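Local coordinates for putative aldehyde dehydrogenase (Burkholderia cenocepacia, PDB 4YWE), which binds calcium and probably oxidises an aldehyde substrate with NAD or NADP as electron acceptor, at residues R45-A48 with P49-E52; A94-A97 with R98-K102. All coordinates share one frame; numbering follows the deposited sequence.

Overall arrangement
Both interactions are local turns at the ends of helices in the N-terminal part of the chain. Interaction 1 comes first, where strand 38-44 runs through a short loop into helix 48-63. Interaction 2 follows at the C-terminal end of helix 89-100, before helix 104-124. Helices 65-68 and 71-87 lie between them in sequence. Their centres are 26 Å apart and their nearest atoms about 13 Å, so they do not touch. One is a helix start held by an aspartate, the other a helix end whose aspartate binds calcium. Through V32 on strand 28-33 and D185, that calcium ties helix 89-100 to other parts of the fold.

Interaction 1 of 2, residues R45-A48 with P49-E52; sequences RGTA and PDIE. With EDO (1,2-ethanediol), chain I.
The carboxylate of D50 turns back over the start of its own helix and takes the backbone N-H of T47. The distance from T47 N to D50 OD2 is 2.9 Å and the N-H...O angle is 163°. The N-H reaches OD2 from its anti side, 31° out of the carboxylate plane. D50 CG stands beside its own backbone N (chi1 -56°), which turns the acid toward the loop rather than along the helix. OD2 also lies 3.2 Å from G46 CA, close over the glycine. The T47 side chain crosses that of D50 at a slant. Its OG1 and D50 OD2 are 3.5 Å apart, and one water joins them, donating to OD2 at 2.7 Å. The T47 hydroxyl, rotated in among its own backbone atoms, faces the proline ring, with OG1 3.3 Å from P49 CD.

T47 is the N-cap residue of helix 48-63. Its hydroxyl makes no capping bond, and the aspartate three residues on receives the T47 N-H, as in the second half of a capping box. Strand 38-44 passes into the helix here, and P49 fits the first turn, where its ring nitrogen has no hydrogen to give. The T47 carbonyl accepts I51 N in its plane at 3.2 Å and D50 N weakly. A48 O takes E52 N at 3.0 Å. A48 CB packs tightly on P49 CD. A 1,2-ethanediol, probably from the crystallisation liquor, accepts the A48 N-H through O2.

The second carboxylate oxygen, D50 OD1, accepts the backbone N-H of A24, so the acid joins the helix start to the N-terminal segment. The guanidinium of R45 forms a salt bridge with E216.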
ATOM      1  N   ARG A  45     -27.417 -33.421 -13.085  1.00 32.26           N
ATOM      2  CA  ARG A  45     -26.145 -33.981 -13.521  1.00 29.19           C
ATOM      3  C   ARG A  45     -25.580 -33.142 -14.662  1.00 30.72           C
ATOM      4  O   ARG A  45     -25.826 -33.421 -15.836  1.00 35.36           O
ATOM      5  CB  ARG A  45     -26.312 -35.440 -13.954  1.00 28.53           C
ATOM      6  CG  ARG A  45     -25.015 -36.120 -14.361  1.00 28.67           C
ATOM      7  CD  ARG A  45     -25.239 -37.586 -14.698  1.00 29.57           C
ATOM      8  NE  ARG A  45     -24.001 -38.244 -15.105  1.00 28.36           N
ATOM      9  CZ  ARG A  45     -23.894 -39.544 -15.362  1.00 27.67           C
ATOM     10  NH1 ARG A  45     -24.955 -40.333 -15.252  1.00 27.49           N
ATOM     11  NH2 ARG A  45     -22.727 -40.055 -15.729  1.00 28.93           N
ATOM     12  N   GLY A  46     -24.827 -32.106 -14.307  1.00 28.86           N
ATOM     13  CA  GLY A  46     -24.311 -31.165 -15.282  1.00 26.71           C
ATOM     14  C   GLY A  46     -23.268 -31.723 -16.226  1.00 28.28           C
ATOM     15  O   GLY A  46     -22.385 -32.479 -15.822  1.00 29.49           O
ATOM     16  N   THR A  47     -23.376 -31.343 -17.494  1.00 27.75           N
ATOM     17  CA  THR A  47     -22.423 -31.768 -18.506  1.00 21.67           C
ATOM     18  C   THR A  47     -21.868 -30.555 -19.243  1.00 23.01           C
ATOM     19  O   THR A  47     -22.168 -29.416 -18.883  1.00 21.07           O
ATOM     20  CB  THR A  47     -23.064 -32.743 -19.515  1.00 23.57           C
ATOM     21  OG1 THR A  47     -24.252 -32.157 -20.059  1.00 25.86           O
ATOM     22  CG2 THR A  47     -23.422 -34.054 -18.833  1.00 23.29           C
ATOM     23  N   ALA A  48     -21.063 -30.808 -20.271  1.00 24.69           N
ATOM     24  CA  ALA A  48     -20.410 -29.750 -21.043  1.00 22.57           C
ATOM     25  C   ALA A  48     -21.366 -28.690 -21.617  1.00 24.58           C
ATOM     26  O   ALA A  48     -21.045 -27.502 -21.571  1.00 27.10           O
ATOM     27  CB  ALA A  48     -19.576 -30.367 -22.169  1.00 22.55           C
ATOM     28  N   PRO A  49     -22.528 -29.100 -22.170  1.00 23.77           N
ATOM     29  CA  PRO A  49     -23.429 -28.047 -22.658  1.00 27.56           C
ATOM     30  C   PRO A  49     -23.912 -27.100 -21.560  1.00 29.06           C
ATOM     31  O   PRO A  49     -24.091 -25.908 -21.817  1.00 29.00           O
ATOM     32  CB  PRO A  49     -24.603 -28.835 -23.242  1.00 23.83           C
ATOM     33  CG  PRO A  49     -24.024 -30.144 -23.617  1.00 24.23           C
ATOM     34  CD  PRO A  49     -23.007 -30.441 -22.560  1.00 23.28           C
ATOM     35  N   ASP A  50     -24.114 -27.626 -20.356  1.00 27.75           N
ATOM     36  CA  ASP A  50     -24.551 -26.814 -19.226  1.00 24.44           C
ATOM     37  C   ASP A  50     -23.484 -25.792 -18.845  1.00 22.72           C
ATOM     38  O   ASP A  50     -23.795 -24.645 -18.523  1.00 19.85           O
ATOM     39  CB  ASP A  50     -24.887 -27.701 -18.027  1.00 24.48           C
ATOM     40  CG  ASP A  50     -25.935 -28.746 -18.352  1.00 29.80           C
ATOM     41  OD1 ASP A  50     -26.871 -28.434 -19.118  1.00 35.21           O
ATOM     42  OD2 ASP A  50     -25.821 -29.882 -17.847  1.00 30.52           O
ATOM     43  N   ILE A  51     -22.224 -26.218 -18.884  1.00 19.70           N
ATOM     44  CA  ILE A  51     -21.103 -25.332 -18.598  1.00 22.43           C
ATOM     45  C   ILE A  51     -21.022 -24.243 -19.664  1.00 18.87           C
ATOM     46  O   ILE A  51     -20.758 -23.081 -19.355  1.00 18.31           O
ATOM     47  CB  ILE A  51     -19.782 -26.119 -18.504  1.00 23.63           C
ATOM     48  CG1 ILE A  51     -19.781 -27.008 -17.258  1.00 21.67           C
ATOM     49  CG2 ILE A  51     -18.591 -25.173 -18.465  1.00 22.68           C
ATOM     50  CD1 ILE A  51     -19.840 -26.237 -15.955  1.00 17.55           C
ATOM     51  N   GLU A  52     -21.262 -24.626 -20.915  1.00 19.63           N
ATOM     52  CA  GLU A  52     -21.239 -23.687 -22.032  1.00 19.87           C
ATOM     53  C   GLU A  52     -22.228 -22.543 -21.822  1.00 19.92           C
ATOM     54  O   GLU A  52     -21.901 -21.379 -22.049  1.00 25.31           O
ATOM     55  CB  GLU A  52     -21.547 -24.410 -23.345  1.00 25.51           C
ATOM     56  CG  GLU A  52     -21.648 -23.491 -24.555  1.00 29.03           C
ATOM     57  CD  GLU A  52     -20.320 -22.860 -24.923  1.00 30.62           C
ATOM     58  OE1 GLU A  52     -19.274 -23.514 -24.726  1.00 33.58           O
ATOM     59  OE2 GLU A  52     -20.321 -21.709 -25.408  1.00 28.87           O
TER
HETATM   60  C1  EDO I 501     -17.825 -33.122 -20.051  1.00 46.81           C
HETATM   61  O1  EDO I 501     -16.793 -33.109 -19.056  1.00 46.90           O
HETATM   62  C2  EDO I 501     -19.069 -33.799 -19.490  1.00 45.50           C
HETATM   63  O2  EDO I 501     -20.088 -33.839 -20.495  1.00 45.02           O
HETATM   64  O   HOH W   1     -26.728 -32.162 -19.048  1.00 28.68           O

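Interaction 2 of 2, residues A94-A97 with R98-K102; sequences AIEA and RDTGK. With CA (calcium ion), chain K.
The last two turns of helix 89-100 keep i to i+4 backbone bonds from A94 O to R98 N and from A97 O to G101 N, and then G101 leaves the helix with positive phi (101°). This is a helix C-terminus ended by a glycine. T100 closes it with its side chain as well as its backbone. E96 O receives T100 N at 2.8 Å, nearly along the C=O axis. It also receives the hydroxyl T100 OG1 at 2.8 Å, from above the carbonyl plane. OG1 can reach back because it lies between its own N and carbonyl carbon (chi1 69°). The methyl CG2 then meets the E96 carboxylate, 3.7 Å from OE1. The E96 chain bends at chi2 (83°), and its two oxygens are held by S189 OG and M161 N.

A97 CB packs against the backbone after the turn, 3.3 Å from K102 O, and against L104 and A107 of helix 104-124. The K102 amine forms a salt bridge with D110.

On the D99 side of this turn lies the calcium ion. D99 OD2 accepts the backbone N-H groups of C187 and L188, which fixes the carboxylate. A water also donates to this OD2 and to E96 OE1. V32 O and D185 O complete the site together with two waters. D99 itself clasps the ion twice, with its backbone O and its carboxylate OD1 each 2.5 Å from the calcium.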
ATOM      1  N   ALA A  94     -29.550 -25.680   8.445  1.00 21.06           N
ATOM      2  CA  ALA A  94     -30.305 -26.926   8.376  1.00 21.84           C
ATOM      3  C   ALA A  94     -29.982 -27.687   7.093  1.00 21.59           C
ATOM      4  O   ALA A  94     -29.833 -28.908   7.106  1.00 21.86           O
ATOM      5  CB  ALA A  94     -31.798 -26.648   8.469  1.00 22.74           C
ATOM      6  N   ILE A  95     -29.872 -26.957   5.990  1.00 22.76           N
ATOM      7  CA  ILE A  95     -29.566 -27.555   4.696  1.00 25.82           C
ATOM      8  C   ILE A  95     -28.129 -28.063   4.666  1.00 28.88           C
ATOM      9  O   ILE A  95     -27.867 -29.188   4.237  1.00 30.77           O
ATOM     10  CB  ILE A  95     -29.813 -26.555   3.554  1.00 27.56           C
ATOM     11  CG1 ILE A  95     -31.302 -26.219   3.454  1.00 31.91           C
ATOM     12  CG2 ILE A  95     -29.312 -27.116   2.233  1.00 26.00           C
ATOM     13  CD1 ILE A  95     -31.623 -25.178   2.403  1.00 31.90           C
ATOM     14  N   GLU A  96     -27.204 -27.228   5.127  1.00 24.14           N
ATOM     15  CA  GLU A  96     -25.785 -27.568   5.123  1.00 24.48           C
ATOM     16  C   GLU A  96     -25.497 -28.791   5.987  1.00 24.63           C
ATOM     17  O   GLU A  96     -24.794 -29.707   5.562  1.00 19.02           O
ATOM     18  CB  GLU A  96     -24.952 -26.379   5.605  1.00 24.94           C
ATOM     19  CG  GLU A  96     -23.448 -26.573   5.487  1.00 25.97           C
ATOM     20  CD  GLU A  96     -22.921 -26.254   4.101  1.00 27.31           C
ATOM     21  OE1 GLU A  96     -23.447 -26.811   3.114  1.00 28.07           O
ATOM     22  OE2 GLU A  96     -21.978 -25.440   3.998  1.00 26.93           O
ATOM     23  N   ALA A  97     -26.047 -28.799   7.197  1.00 23.31           N
ATOM     24  CA  ALA A  97     -25.831 -29.892   8.142  1.00 23.42           C
ATOM     25  C   ALA A  97     -26.398 -31.210   7.625  1.00 23.72           C
ATOM     26  O   ALA A  97     -25.816 -32.271   7.835  1.00 20.83           O
ATOM     27  CB  ALA A  97     -26.447 -29.553   9.488  1.00 21.86           C
ATOM     28  N   ARG A  98     -27.540 -31.133   6.950  1.00 26.23           N
ATOM     29  CA  ARG A  98     -28.205 -32.317   6.418  1.00 27.28           C
ATOM     30  C   ARG A  98     -27.430 -32.903   5.242  1.00 26.96           C
ATOM     31  O   ARG A  98     -27.453 -34.112   5.005  1.00 27.95           O
ATOM     32  CB  ARG A  98     -29.633 -31.969   5.990  1.00 29.24           C
ATOM     33  CG  ARG A  98     -30.479 -33.154   5.561  1.00 33.60           C
ATOM     34  CD  ARG A  98     -31.887 -32.703   5.199  1.00 37.03           C
ATOM     35  NE  ARG A  98     -32.764 -33.824   4.876  1.00 39.72           N
ATOM     36  CZ  ARG A  98     -33.999 -33.691   4.404  1.00 40.81           C
ATOM     37  NH1 ARG A  98     -34.505 -32.484   4.194  1.00 38.74           N
ATOM     38  NH2 ARG A  98     -34.727 -34.768   4.138  1.00 41.75           N
ATOM     39  N   ASP A  99     -26.734 -32.033   4.518  1.00 24.13           N
ATOM     40  CA  ASP A  99     -26.069 -32.409   3.278  1.00 24.43           C
ATOM     41  C   ASP A  99     -24.613 -32.815   3.509  1.00 24.63           C
ATOM     42  O   ASP A  99     -24.106 -33.728   2.859  1.00 25.88           O
ATOM     43  CB  ASP A  99     -26.148 -31.249   2.280  1.00 25.11           C
ATOM     44  CG  ASP A  99     -25.855 -31.677   0.856  1.00 30.51           C
ATOM     45  OD1 ASP A  99     -25.782 -32.896   0.600  1.00 30.24           O
ATOM     46  OD2 ASP A  99     -25.715 -30.788  -0.011  1.00 32.13           O
ATOM     47  N   THR A 100     -23.946 -32.138   4.438  1.00 23.31           N
ATOM     48  CA  THR A 100     -22.537 -32.402   4.712  1.00 21.01           C
ATOM     49  C   THR A 100     -22.354 -33.353   5.888  1.00 23.08           C
ATOM     50  O   THR A 100     -21.377 -34.099   5.945  1.00 26.88           O
ATOM     51  CB  THR A 100     -21.767 -31.105   5.010  1.00 18.88           C
ATOM     52  OG1 THR A 100     -22.191 -30.582   6.274  1.00 22.27           O
ATOM     53  CG2 THR A 100     -22.017 -30.075   3.922  1.00 19.02           C
ATOM     54  N   GLY A 101     -23.291 -33.312   6.831  1.00 21.78           N
ATOM     55  CA  GLY A 101     -23.254 -34.196   7.981  1.00 23.32           C
ATOM     56  C   GLY A 101     -22.736 -33.566   9.260  1.00 26.03           C
ATOM     57  O   GLY A 101     -22.789 -34.181  10.326  1.00 29.13           O
ATOM     58  N   LYS A 102     -22.236 -32.338   9.160  1.00 21.63           N
ATOM     59  CA  LYS A 102     -21.674 -31.649  10.316  1.00 24.63           C
ATOM     60  C   LYS A 102     -22.761 -31.295  11.329  1.00 26.00           C
ATOM     61  O   LYS A 102     -23.922 -31.111  10.961  1.00 29.68           O
ATOM     62  CB  LYS A 102     -20.922 -30.388   9.874  1.00 26.22           C
ATOM     63  CG  LYS A 102     -21.792 -29.320   9.230  1.00 28.17           C
ATOM     64  CD  LYS A 102     -20.939 -28.175   8.702  1.00 25.39           C
ATOM     65  CE  LYS A 102     -19.975 -28.661   7.633  1.00 23.88           C
ATOM     66  NZ  LYS A 102     -19.012 -27.606   7.216  1.00 21.68           N
TER
HETATM   67 CA    CA K 503     -24.801 -35.129   0.929  1.00 57.24          CA
HETATM   68  O   HOH W   2     -25.493 -28.196   1.047  1.00 27.43           O
HETATM   69  O   HOH W   3     -23.233 -36.811   1.710  1.00 18.13           O
HETATM   70  O   HOH W   4     -24.788 -36.305  -1.328  1.00 25.34           O